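Local coordinates for protein carbohydrate binding family 6 (Clostridium thermocellum, PDB 5A8C) that probably hydrolyses terminal alpha-L-arabinofuranosyl residues from arabinose-containing polysaccharides, as a five-bladed beta-propeller glycoside hydrolase of family 43, at residues 43-47 / 48-52; 228-231 / 232-236; 271-275 / 276-280; 285-288 / 289-293. All coordinates share one frame; numbering follows the deposited sequence.

Contact 1: 43-47 / 48-52; sequences VVYNG and RLYIY
Y45 and R48 face each other across a tight chain reversal, each giving its backbone N-H to the other's carbonyl. From Y45 N to R48 O the distance is 2.9 Å and the donor lies nearly in line with the carbonyl, whereas R48 N meets Y45 O at 3.0 Å from above, 53° out of the carbonyl plane. Y45 O has a second donor, a water 2.8 Å away that is also hydrogen-bonded to Y50 OH, tying that phenol to the turn. At the next hydrogen-bonded pair, beyond V44 and L49, V43 and Y50 exchange N-H and carbonyl, with Y50 N to V43 O at 2.9 Å. This is a beta hairpin with a two-residue loop, a type I' turn with N46 and G47 at positive phi; its strands 36-45 and 48-56 form one edge of the four-stranded sheet of a propeller blade. Side chains of V43, Y45, R48 and Y50 share one face. There Y50 CE1 comes 3.9 Å from Y45 CB; a chi1 of -67°, with CG opposite the carbonyl carbon, turns that ring edge toward strand 36-45, where V43 O and Y45 O lie near the ring plane. On the other face V44 CG2 packs against L49 CD1 at 3.9 Å. R48 NH2 is bonded to S75 OG and Y52 OH to P132 O; R48 NH1 makes a long, weak ion pair with D77 OD2.

Contact 2: 228-231 / 232-236; sequences SDFS and QGASK
S228 and S235 meet through a hydroxyl-to-carbonyl bond, S235 OG giving its proton to S228 O at 2.7 Å. The hydroxyl can reach because S235 carries OG opposite its own backbone N (chi1 179°), and it approaches 15° off the carbonyl plane. Two further bonds close the neck of the loop: S228 N donates to K236 O at 2.8 Å, and K236 N to S228 OG at 3.1 Å. S228 OG also pairs with E238 OE2, so this buried hydroxyl links the loop's entry to the following strand. Within the first half, D229 OD1 takes both S231 N and S231 OG from the same face of its carboxylate; the backbone bond, 2.9 Å from S231 N to D229 OD1, defines an Asx turn. The whole is a long irregular connection between the adjacent antiparallel strands 221-228 and 237-242 of one propeller sheet. One water accepts from Q232 N at 2.8 Å and can donate to D229 O, though more acceptors surround it than it has protons; another donates to both S231 OG and Q232 OE1. Aromatic packing is supplied by F230, whose ring lies over the returning chain. S235 CB sits 4.0 Å from the F230 ring centroid, 28° off the normal, in a CH-pi contact, and S235 N lies over the same face nearer the rim; F210 meets this ring edge-to-face.

Contact 3: 271-275 / 276-280; sequences IVEYK and GNWYV
E273 lies flat against the indole of W278. Its CB stands 3.6 Å from the centroid of the W278 six-membered ring and only 5° off the normal, a CH-pi contact over the face, and its carboxylate continues the stack with the two planes 14° apart. With chi1 at -170° and the chain extended beyond CG, E273 runs across the ring. On the same side of the sheet, I271 CG2 touches W278 CE3 at 3.8 Å. Backbone bonds hold the register: V272 and Y279 exchange N-H and carbonyl, with Y279 N to V272 O at 2.9 Å, as do Y274 and N277, which flank a type I' turn at K275 and G276. The result is a beta hairpin in which just these two turn residues link strands 270-274 and 277-284. Water supplies the third kind of link. One molecule accepts from W278 NE1 at 2.9 Å and donates to E273 OE2; another donates to Y274 O and N277 OD1 and accepts from Y279 OH at 2.7 Å. Thus the carboxylate is held over the indole by stacking and by a water bridge to its N-H, an arrangement that would probably limit how freely the E273 side chain turns.

Contact 4: 285-288 / 289-293; sequences RTVA and KQRGL
R291 runs alongside V287, one turn earlier in the same short helix. From CB, 3.6 Å from V287 O, the side chain passes CG, which comes to 3.4 Å of V287 O, and CD, which leaves that carbonyl and comes to 4.1 Å of V287 CG1. NE is 3.7 Å from V287 CG1, and at the tip the guanidinium lays one face on that methyl, which stands 3.6 Å above its plane and over its centre. The extension from CG to NE (chi2 177°, chi3 -175°) keeps the two side chains parallel. Beneath them the backbone is helical, with K289 N to R285 O, Q290 N to T286 O and R291 N to V287 O bonded in sequence. The helix closes in a Schellman motif at G292, where phi is positive (70°): L293 N reaches back to A288 O at 2.9 Å, and G292 N to K289 O. Beyond this turn L293 CB packs on A288 CB at 4.2 Å. R285 occupies the N-cap position; its guanidinium is bonded to N262, N266, P295 and V296, and T286 OG1 to D261. Helix 286-291 directly follows strand 277-284, and V287 and L293 both touch F36 of strand 36-45.

From the N terminus, contact 1 closes the hairpin between strands 36-45 and 48-56. Contact 2 closes the longer loop from strand 221-228 to strand 237-242, on the opposite side of the chain's centre and about 31 Å from contact 1 between centres. Contact 3 turns strand 270-274 into 277-284, and contact 4 spans the short helix 286-291 that follows, through to its Schellman end. All four are in series, so none nests within or crosses another. Contacts 1 and 3 nevertheless meet in space: Y274 OH is hydrogen-bonded to G47 O, and V44 packs against Y274, joining hairpins of two sheets. Contacts 2 and 4 approach to about 8 Å between nearest atoms without touching.

Contact 1: 43-47 / 48-52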
loop_
_atom_site.group_PDB
_atom_site.type_symbol
_atom_site.label_atom_id
_atom_site.label_comp_id
_atom_site.label_asym_id
_atom_site.label_seq_id
_atom_site.Cartn_x
_atom_site.Cartn_y
_atom_site.Cartn_z
ATOM N N VAL A 43 8.549 4.511 -3.159
ATOM C CA VAL A 43 8.832 5.434 -4.241
ATOM C C VAL A 43 10.329 5.590 -4.380
ATOM O O VAL A 43 11.071 5.510 -3.387
ATOM C CB VAL A 43 8.129 6.807 -4.045
ATOM C CG1 VAL A 43 8.830 7.669 -3.009
ATOM C CG2 VAL A 43 7.995 7.573 -5.340
ATOM N N VAL A 44 10.771 5.872 -5.587
ATOM C CA VAL A 44 12.180 6.150 -5.867
ATOM C C VAL A 44 12.354 7.658 -6.035
ATOM O O VAL A 44 11.565 8.315 -6.749
ATOM C CB VAL A 44 12.626 5.405 -7.139
ATOM C CG1 VAL A 44 14.055 5.744 -7.497
ATOM C CG2 VAL A 44 12.471 3.910 -6.919
ATOM N N TYR A 45 13.359 8.208 -5.375
ATOM C CA TYR A 45 13.633 9.630 -5.448
ATOM C C TYR A 45 15.121 9.831 -5.242
ATOM O O TYR A 45 15.692 9.353 -4.256
ATOM C CB TYR A 45 12.832 10.411 -4.389
ATOM C CG TYR A 45 13.223 11.838 -4.215
ATOM C CD1 TYR A 45 12.945 12.788 -5.170
ATOM C CD2 TYR A 45 13.903 12.255 -3.086
ATOM C CE1 TYR A 45 13.300 14.113 -4.982
ATOM C CE2 TYR A 45 14.248 13.564 -2.887
ATOM C CZ TYR A 45 13.964 14.490 -3.836
ATOM O OH TYR A 45 14.288 15.788 -3.610
ATOM N N ASN A 46 15.747 10.587 -6.146
ATOM C CA ASN A 46 17.168 10.945 -6.041
ATOM C C ASN A 46 18.065 9.778 -5.730
ATOM O O ASN A 46 18.953 9.846 -4.880
ATOM C CB ASN A 46 17.286 12.140 -5.111
ATOM C CG ASN A 46 17.050 13.480 -5.856
ATOM O OD1 ASN A 46 16.732 13.503 -7.058
ATOM N ND2 ASN A 46 17.083 14.570 -5.123
ATOM N N GLY A 47 17.809 8.672 -6.415
ATOM C CA GLY A 47 18.646 7.517 -6.339
ATOM C C GLY A 47 18.374 6.588 -5.174
ATOM O O GLY A 47 19.070 5.589 -5.070
ATOM N N ARG A 48 17.412 6.928 -4.314
ATOM C CA ARG A 48 17.077 6.115 -3.157
ATOM C C ARG A 48 15.695 5.516 -3.332
ATOM O O ARG A 48 14.783 6.109 -3.922
ATOM C CB ARG A 48 17.073 6.970 -1.888
ATOM C CG ARG A 48 18.444 7.550 -1.548
ATOM C CD ARG A 48 18.450 8.271 -0.214
ATOM N NE ARG A 48 18.367 7.358 0.900
ATOM C CZ ARG A 48 19.413 6.708 1.408
ATOM N NH1 ARG A 48 20.637 6.818 0.922
ATOM N NH2 ARG A 48 19.178 5.889 2.411
ATOM N N LEU A 49 15.519 4.346 -2.728
ATOM C CA LEU A 49 14.221 3.681 -2.592
ATOM C C LEU A 49 13.699 3.961 -1.190
ATOM O O LEU A 49 14.355 3.587 -0.201
ATOM C CB LEU A 49 14.389 2.193 -2.821
ATOM C CG LEU A 49 13.107 1.350 -2.692
ATOM C CD1 LEU A 49 12.058 1.737 -3.684
ATOM C CD2 LEU A 49 13.433 -0.126 -2.799
ATOM N N TYR A 50 12.567 4.656 -1.113
ATOM C CA TYR A 50 11.899 4.994 0.138
ATOM C C TYR A 50 10.711 4.067 0.283
ATOM O O TYR A 50 9.906 3.908 -0.625
ATOM C CB TYR A 50 11.407 6.453 0.136
ATOM C CG TYR A 50 12.491 7.487 0.138
ATOM C CD1 TYR A 50 13.091 7.891 -1.032
ATOM C CD2 TYR A 50 12.891 8.064 1.318
ATOM C CE1 TYR A 50 14.118 8.829 -1.011
ATOM C CE2 TYR A 50 13.933 8.998 1.377
ATOM C CZ TYR A 50 14.539 9.372 0.188
ATOM O OH TYR A 50 15.560 10.316 0.196
ATOM N N ILE A 51 10.563 3.518 1.506
ATOM C CA ILE A 51 9.404 2.662 1.856
ATOM C C ILE A 51 8.673 3.314 3.021
ATOM O O ILE A 51 9.295 3.686 4.026
ATOM C CB ILE A 51 9.847 1.231 2.233
ATOM C CG1 ILE A 51 10.659 0.576 1.118
ATOM C CG2 ILE A 51 8.595 0.403 2.509
ATOM C CD1 ILE A 51 11.202 -0.799 1.493
ATOM N N TYR A 52 7.354 3.478 2.836
ATOM C CA TYR A 52 6.480 4.051 3.842
ATOM C C TYR A 52 5.570 2.943 4.329
ATOM O O TYR A 52 4.988 2.220 3.496
ATOM C CB TYR A 52 5.620 5.187 3.200
ATOM C CG TYR A 52 6.450 6.302 2.667
ATOM C CD1 TYR A 52 7.108 6.183 1.436
ATOM C CD2 TYR A 52 6.654 7.471 3.365
ATOM C CE1 TYR A 52 7.886 7.188 0.941
ATOM C CE2 TYR A 52 7.436 8.499 2.882
ATOM C CZ TYR A 52 8.079 8.346 1.668
ATOM O OH TYR A 52 8.870 9.323 1.128
HETATM O O HOH W 1 17.050 10.641 -2.128
#

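Contact 2: 228-231 / 232-236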
loop_
_atom_site.group_PDB
_atom_site.type_symbol
_atom_site.label_atom_id
_atom_site.label_comp_id
_atom_site.label_asym_id
_atom_site.label_seq_id
_atom_site.Cartn_x
_atom_site.Cartn_y
_atom_site.Cartn_z
ATOM N N SER A 228 -6.296 -10.842 -1.580
ATOM C CA SER A 228 -7.559 -11.624 -1.673
ATOM C C SER A 228 -8.072 -11.950 -0.293
ATOM O O SER A 228 -7.413 -11.782 0.736
ATOM C CB SER A 228 -7.376 -12.837 -2.543
ATOM O OG SER A 228 -6.457 -13.718 -1.974
ATOM N N ASP A 229 -9.338 -12.432 -0.289
ATOM C CA ASP A 229 -10.008 -12.756 0.952
ATOM C C ASP A 229 -9.529 -14.126 1.504
ATOM O O ASP A 229 -8.577 -14.700 1.023
ATOM C CB ASP A 229 -11.491 -12.610 0.745
ATOM C CG ASP A 229 -12.105 -13.629 -0.206
ATOM O OD1 ASP A 229 -11.536 -14.728 -0.379
ATOM O OD2 ASP A 229 -13.185 -13.283 -0.779
ATOM N N PHE A 230 -10.213 -14.573 2.530
ATOM C CA PHE A 230 -9.876 -15.808 3.240
ATOM C C PHE A 230 -10.793 -16.982 2.828
ATOM O O PHE A 230 -10.920 -17.958 3.535
ATOM C CB PHE A 230 -9.830 -15.552 4.739
ATOM C CG PHE A 230 -8.626 -14.696 5.168
ATOM C CD1 PHE A 230 -8.639 -13.329 5.016
ATOM C CD2 PHE A 230 -7.468 -15.276 5.647
ATOM C CE1 PHE A 230 -7.536 -12.545 5.380
ATOM C CE2 PHE A 230 -6.370 -14.505 6.010
ATOM C CZ PHE A 230 -6.399 -13.134 5.880
ATOM N N SER A 231 -11.460 -16.845 1.674
ATOM C CA SER A 231 -12.487 -17.815 1.265
ATOM C C SER A 231 -12.010 -19.110 0.673
ATOM O O SER A 231 -12.786 -20.057 0.547
ATOM C CB SER A 231 -13.420 -17.146 0.283
ATOM O OG SER A 231 -12.804 -16.979 -0.972
ATOM N N GLN A 232 -10.739 -19.218 0.314
ATOM C CA GLN A 232 -10.229 -20.499 -0.178
ATOM C C GLN A 232 -8.812 -20.767 0.355
ATOM O O GLN A 232 -7.987 -21.425 -0.291
ATOM C CB GLN A 232 -10.328 -20.581 -1.696
ATOM C CG GLN A 232 -9.696 -19.438 -2.452
ATOM C CD GLN A 232 -9.929 -19.484 -3.939
ATOM O OE1 GLN A 232 -11.078 -19.682 -4.374
ATOM N NE2 GLN A 232 -8.858 -19.255 -4.763
ATOM N N GLY A 233 -8.620 -20.331 1.601
ATOM C CA GLY A 233 -7.345 -20.352 2.249
ATOM C C GLY A 233 -6.981 -18.944 2.646
ATOM O O GLY A 233 -7.797 -18.050 2.743
ATOM N N ALA A 234 -5.746 -18.763 2.984
ATOM C CA ALA A 234 -5.293 -17.480 3.498
ATOM C C ALA A 234 -5.095 -16.459 2.380
ATOM O O ALA A 234 -4.862 -16.803 1.218
ATOM C CB ALA A 234 -4.029 -17.687 4.287
ATOM N N SER A 235 -5.146 -15.180 2.732
ATOM C CA SER A 235 -5.021 -14.097 1.782
ATOM C C SER A 235 -3.706 -14.170 0.989
ATOM O O SER A 235 -2.625 -14.335 1.573
ATOM C CB SER A 235 -5.074 -12.785 2.540
ATOM O OG SER A 235 -4.928 -11.652 1.699
ATOM N N LYS A 236 -3.812 -13.997 -0.316
ATOM C CA LYS A 236 -2.674 -13.929 -1.234
ATOM C C LYS A 236 -2.690 -12.601 -1.949
ATOM O O LYS A 236 -3.776 -11.993 -2.105
ATOM C CB LYS A 236 -2.650 -15.097 -2.190
ATOM C CG LYS A 236 -2.507 -16.453 -1.526
ATOM C CD LYS A 236 -2.368 -17.616 -2.452
ATOM C CE LYS A 236 -2.208 -18.941 -1.720
ATOM N NZ LYS A 236 -2.085 -20.098 -2.646
HETATM O O HOH W 2 -8.489 -17.493 0.037
HETATM O O HOH W 3 -13.331 -18.803 -2.927
#

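Contact 3: 271-275 / 276-280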
loop_
_atom_site.group_PDB
_atom_site.type_symbol
_atom_site.label_atom_id
_atom_site.label_comp_id
_atom_site.label_asym_id
_atom_site.label_seq_id
_atom_site.Cartn_x
_atom_site.Cartn_y
_atom_site.Cartn_z
ATOM N N ILE A 271 4.395 -2.828 -5.507
ATOM C CA ILE A 271 5.306 -3.211 -6.605
ATOM C C ILE A 271 6.031 -1.973 -7.107
ATOM O O ILE A 271 5.366 -0.971 -7.385
ATOM C CB ILE A 271 4.483 -3.873 -7.748
ATOM C CG1 ILE A 271 3.817 -5.144 -7.252
ATOM C CG2 ILE A 271 5.363 -4.118 -8.945
ATOM C CD1 ILE A 271 2.782 -5.762 -8.139
ATOM N N VAL A 272 7.349 -2.061 -7.213
ATOM C CA VAL A 272 8.110 -0.881 -7.545
ATOM C C VAL A 272 9.333 -1.283 -8.375
ATOM O O VAL A 272 9.956 -2.312 -8.130
ATOM C CB VAL A 272 8.542 -0.103 -6.236
ATOM C CG1 VAL A 272 9.495 -0.930 -5.363
ATOM C CG2 VAL A 272 9.142 1.249 -6.531
ATOM N N GLU A 273 9.699 -0.417 -9.312
ATOM C CA GLU A 273 10.922 -0.589 -10.116
ATOM C C GLU A 273 12.010 0.296 -9.514
ATOM O O GLU A 273 11.780 1.468 -9.180
ATOM C CB GLU A 273 10.667 -0.186 -11.553
ATOM C CG GLU A 273 11.811 -0.574 -12.471
ATOM C CD GLU A 273 11.643 -0.146 -13.902
ATOM O OE1 GLU A 273 10.735 0.645 -14.224
ATOM O OE2 GLU A 273 12.486 -0.614 -14.713
ATOM N N TYR A 274 13.207 -0.269 -9.353
ATOM C CA TYR A 274 14.337 0.489 -8.784
ATOM C C TYR A 274 15.598 0.031 -9.468
ATOM O O TYR A 274 15.916 -1.175 -9.446
ATOM C CB TYR A 274 14.410 0.281 -7.270
ATOM C CG TYR A 274 15.587 0.983 -6.575
ATOM C CD1 TYR A 274 15.772 2.369 -6.717
ATOM C CD2 TYR A 274 16.507 0.278 -5.833
ATOM C CE1 TYR A 274 16.780 3.031 -6.056
ATOM C CE2 TYR A 274 17.503 0.944 -5.153
ATOM C CZ TYR A 274 17.670 2.313 -5.311
ATOM O OH TYR A 274 18.706 2.926 -4.631
ATOM N N LYS A 275 16.264 0.953 -10.157
ATOM C CA LYS A 275 17.528 0.674 -10.845
ATOM C C LYS A 275 17.385 -0.502 -11.804
ATOM O O LYS A 275 18.262 -1.357 -11.888
ATOM C CB LYS A 275 18.665 0.515 -9.855
ATOM C CG LYS A 275 18.961 1.828 -9.108
ATOM C CD LYS A 275 20.033 1.701 -8.058
ATOM C CE LYS A 275 20.418 3.061 -7.474
ATOM N NZ LYS A 275 21.432 2.953 -6.349
ATOM N N GLY A 276 16.302 -0.495 -12.559
ATOM C CA GLY A 276 16.106 -1.439 -13.627
ATOM C C GLY A 276 15.624 -2.817 -13.230
ATOM O O GLY A 276 15.464 -3.662 -14.109
ATOM N N ASN A 277 15.405 -3.063 -11.937
ATOM C CA ASN A 277 14.847 -4.306 -11.435
ATOM C C ASN A 277 13.511 -3.996 -10.740
ATOM O O ASN A 277 13.260 -2.875 -10.365
ATOM C CB ASN A 277 15.802 -4.944 -10.444
ATOM C CG ASN A 277 17.110 -5.323 -11.072
ATOM O OD1 ASN A 277 18.183 -4.780 -10.719
ATOM N ND2 ASN A 277 17.054 -6.155 -12.052
ATOM N N TRP A 278 12.696 -5.030 -10.610
ATOM C CA TRP A 278 11.402 -4.890 -9.954
ATOM C C TRP A 278 11.407 -5.611 -8.627
ATOM O O TRP A 278 12.057 -6.637 -8.453
ATOM C CB TRP A 278 10.292 -5.442 -10.849
ATOM C CG TRP A 278 10.086 -4.613 -12.070
ATOM C CD1 TRP A 278 10.811 -4.607 -13.209
ATOM C CD2 TRP A 278 9.099 -3.592 -12.234
ATOM N NE1 TRP A 278 10.338 -3.670 -14.097
ATOM C CE2 TRP A 278 9.278 -3.034 -13.520
ATOM C CE3 TRP A 278 8.052 -3.100 -11.423
ATOM C CZ2 TRP A 278 8.439 -2.036 -14.005
ATOM C CZ3 TRP A 278 7.220 -2.111 -11.917
ATOM C CH2 TRP A 278 7.434 -1.563 -13.196
ATOM N N TYR A 279 10.666 -5.059 -7.677
ATOM C CA TYR A 279 10.552 -5.593 -6.338
ATOM C C TYR A 279 9.113 -5.563 -5.860
ATOM O O TYR A 279 8.340 -4.664 -6.208
ATOM C CB TYR A 279 11.396 -4.761 -5.349
ATOM C CG TYR A 279 12.857 -4.757 -5.722
ATOM C CD1 TYR A 279 13.708 -5.760 -5.296
ATOM C CD2 TYR A 279 13.365 -3.805 -6.584
ATOM C CE1 TYR A 279 15.022 -5.817 -5.746
ATOM C CE2 TYR A 279 14.662 -3.851 -7.020
ATOM C CZ TYR A 279 15.501 -4.853 -6.610
ATOM O OH TYR A 279 16.788 -4.921 -7.049
ATOM N N VAL A 280 8.772 -6.547 -5.049
ATOM C CA VAL A 280 7.559 -6.491 -4.208
ATOM C C VAL A 280 8.005 -6.221 -2.780
ATOM O O VAL A 280 8.857 -6.943 -2.228
ATOM C CB VAL A 280 6.730 -7.770 -4.306
ATOM C CG1 VAL A 280 5.500 -7.704 -3.461
ATOM C CG2 VAL A 280 6.284 -8.018 -5.728
HETATM O O HOH W 4 11.901 -3.085 -16.456
HETATM O O HOH W 5 17.904 -2.870 -8.397
#

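Contact 4: 285-288 / 289-293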
loop_
_atom_site.group_PDB
_atom_site.type_symbol
_atom_site.label_atom_id
_atom_site.label_comp_id
_atom_site.label_asym_id
_atom_site.label_seq_id
_atom_site.Cartn_x
_atom_site.Cartn_y
_atom_site.Cartn_z
ATOM N N ARG A 285 5.584 -11.465 9.874
ATOM C CA ARG A 285 5.615 -11.370 11.344
ATOM C C ARG A 285 6.826 -12.071 11.938
ATOM O O ARG A 285 6.765 -12.603 13.025
ATOM C CB ARG A 285 4.282 -11.842 11.909
ATOM C CG ARG A 285 3.129 -10.910 11.527
ATOM C CD ARG A 285 1.780 -11.623 11.421
ATOM N NE ARG A 285 0.673 -10.696 11.465
ATOM C CZ ARG A 285 -0.041 -10.236 10.426
ATOM N NH1 ARG A 285 0.256 -10.532 9.165
ATOM N NH2 ARG A 285 -1.079 -9.478 10.678
ATOM N N THR A 286 7.957 -12.052 11.188
ATOM C CA THR A 286 9.141 -12.746 11.640
ATOM C C THR A 286 9.779 -12.101 12.852
ATOM O O THR A 286 10.352 -12.807 13.715
ATOM C CB THR A 286 10.120 -12.971 10.516
ATOM O OG1 THR A 286 10.983 -14.069 10.868
ATOM C CG2 THR A 286 10.902 -11.783 10.170
ATOM N N VAL A 287 9.787 -10.773 12.966
ATOM C CA VAL A 287 10.353 -10.118 14.138
ATOM C C VAL A 287 9.617 -10.499 15.392
ATOM O O VAL A 287 10.212 -10.892 16.418
ATOM C CB VAL A 287 10.474 -8.592 13.942
ATOM C CG1 VAL A 287 10.963 -7.906 15.231
ATOM C CG2 VAL A 287 11.352 -8.245 12.745
ATOM N N ALA A 288 8.292 -10.394 15.324
ATOM C CA ALA A 288 7.469 -10.825 16.461
ATOM C C ALA A 288 7.717 -12.292 16.782
ATOM O O ALA A 288 7.847 -12.661 17.963
ATOM C CB ALA A 288 6.019 -10.574 16.145
ATOM N N LYS A 289 7.790 -13.161 15.774
ATOM C CA LYS A 289 8.022 -14.584 16.034
ATOM C C LYS A 289 9.336 -14.786 16.768
ATOM O O LYS A 289 9.403 -15.520 17.773
ATOM C CB LYS A 289 8.053 -15.349 14.712
ATOM C CG LYS A 289 8.314 -16.829 14.902
ATOM C CD LYS A 289 8.269 -17.599 13.622
ATOM C CE LYS A 289 8.623 -19.074 13.760
ATOM N NZ LYS A 289 10.039 -19.325 14.130
ATOM N N GLN A 290 10.403 -14.168 16.307
ATOM C CA GLN A 290 11.700 -14.387 16.944
ATOM C C GLN A 290 11.689 -13.914 18.371
ATOM O O GLN A 290 12.360 -14.524 19.197
ATOM C CB GLN A 290 12.732 -13.627 16.149
ATOM C CG GLN A 290 13.034 -14.116 14.740
ATOM C CD GLN A 290 12.508 -15.486 14.388
ATOM O OE1 GLN A 290 11.624 -15.599 13.525
ATOM N NE2 GLN A 290 13.044 -16.546 15.035
ATOM N N ARG A 291 10.941 -12.875 18.707
ATOM C CA ARG A 291 10.894 -12.312 20.040
ATOM C C ARG A 291 9.798 -12.927 20.908
ATOM O O ARG A 291 9.670 -12.555 22.063
ATOM C CB ARG A 291 10.763 -10.798 19.958
ATOM C CG ARG A 291 11.906 -10.137 19.277
ATOM C CD ARG A 291 11.748 -8.659 19.138
ATOM N NE ARG A 291 12.844 -8.131 18.373
ATOM C CZ ARG A 291 13.068 -6.855 18.131
ATOM N NH1 ARG A 291 12.260 -5.899 18.580
ATOM N NH2 ARG A 291 14.095 -6.549 17.342
ATOM N N GLY A 292 9.034 -13.874 20.379
ATOM C CA GLY A 292 7.970 -14.502 21.131
ATOM C C GLY A 292 6.794 -13.589 21.408
ATOM O O GLY A 292 6.099 -13.814 22.389
ATOM N N LEU A 293 6.617 -12.566 20.591
ATOM C CA LEU A 293 5.609 -11.531 20.818
ATOM C C LEU A 293 4.326 -11.843 20.081
ATOM O O LEU A 293 4.309 -12.697 19.173
ATOM C CB LEU A 293 6.143 -10.195 20.371
ATOM C CG LEU A 293 7.432 -9.755 21.052
ATOM C CD1 LEU A 293 7.889 -8.495 20.378
ATOM C CD2 LEU A 293 7.292 -9.577 22.547
#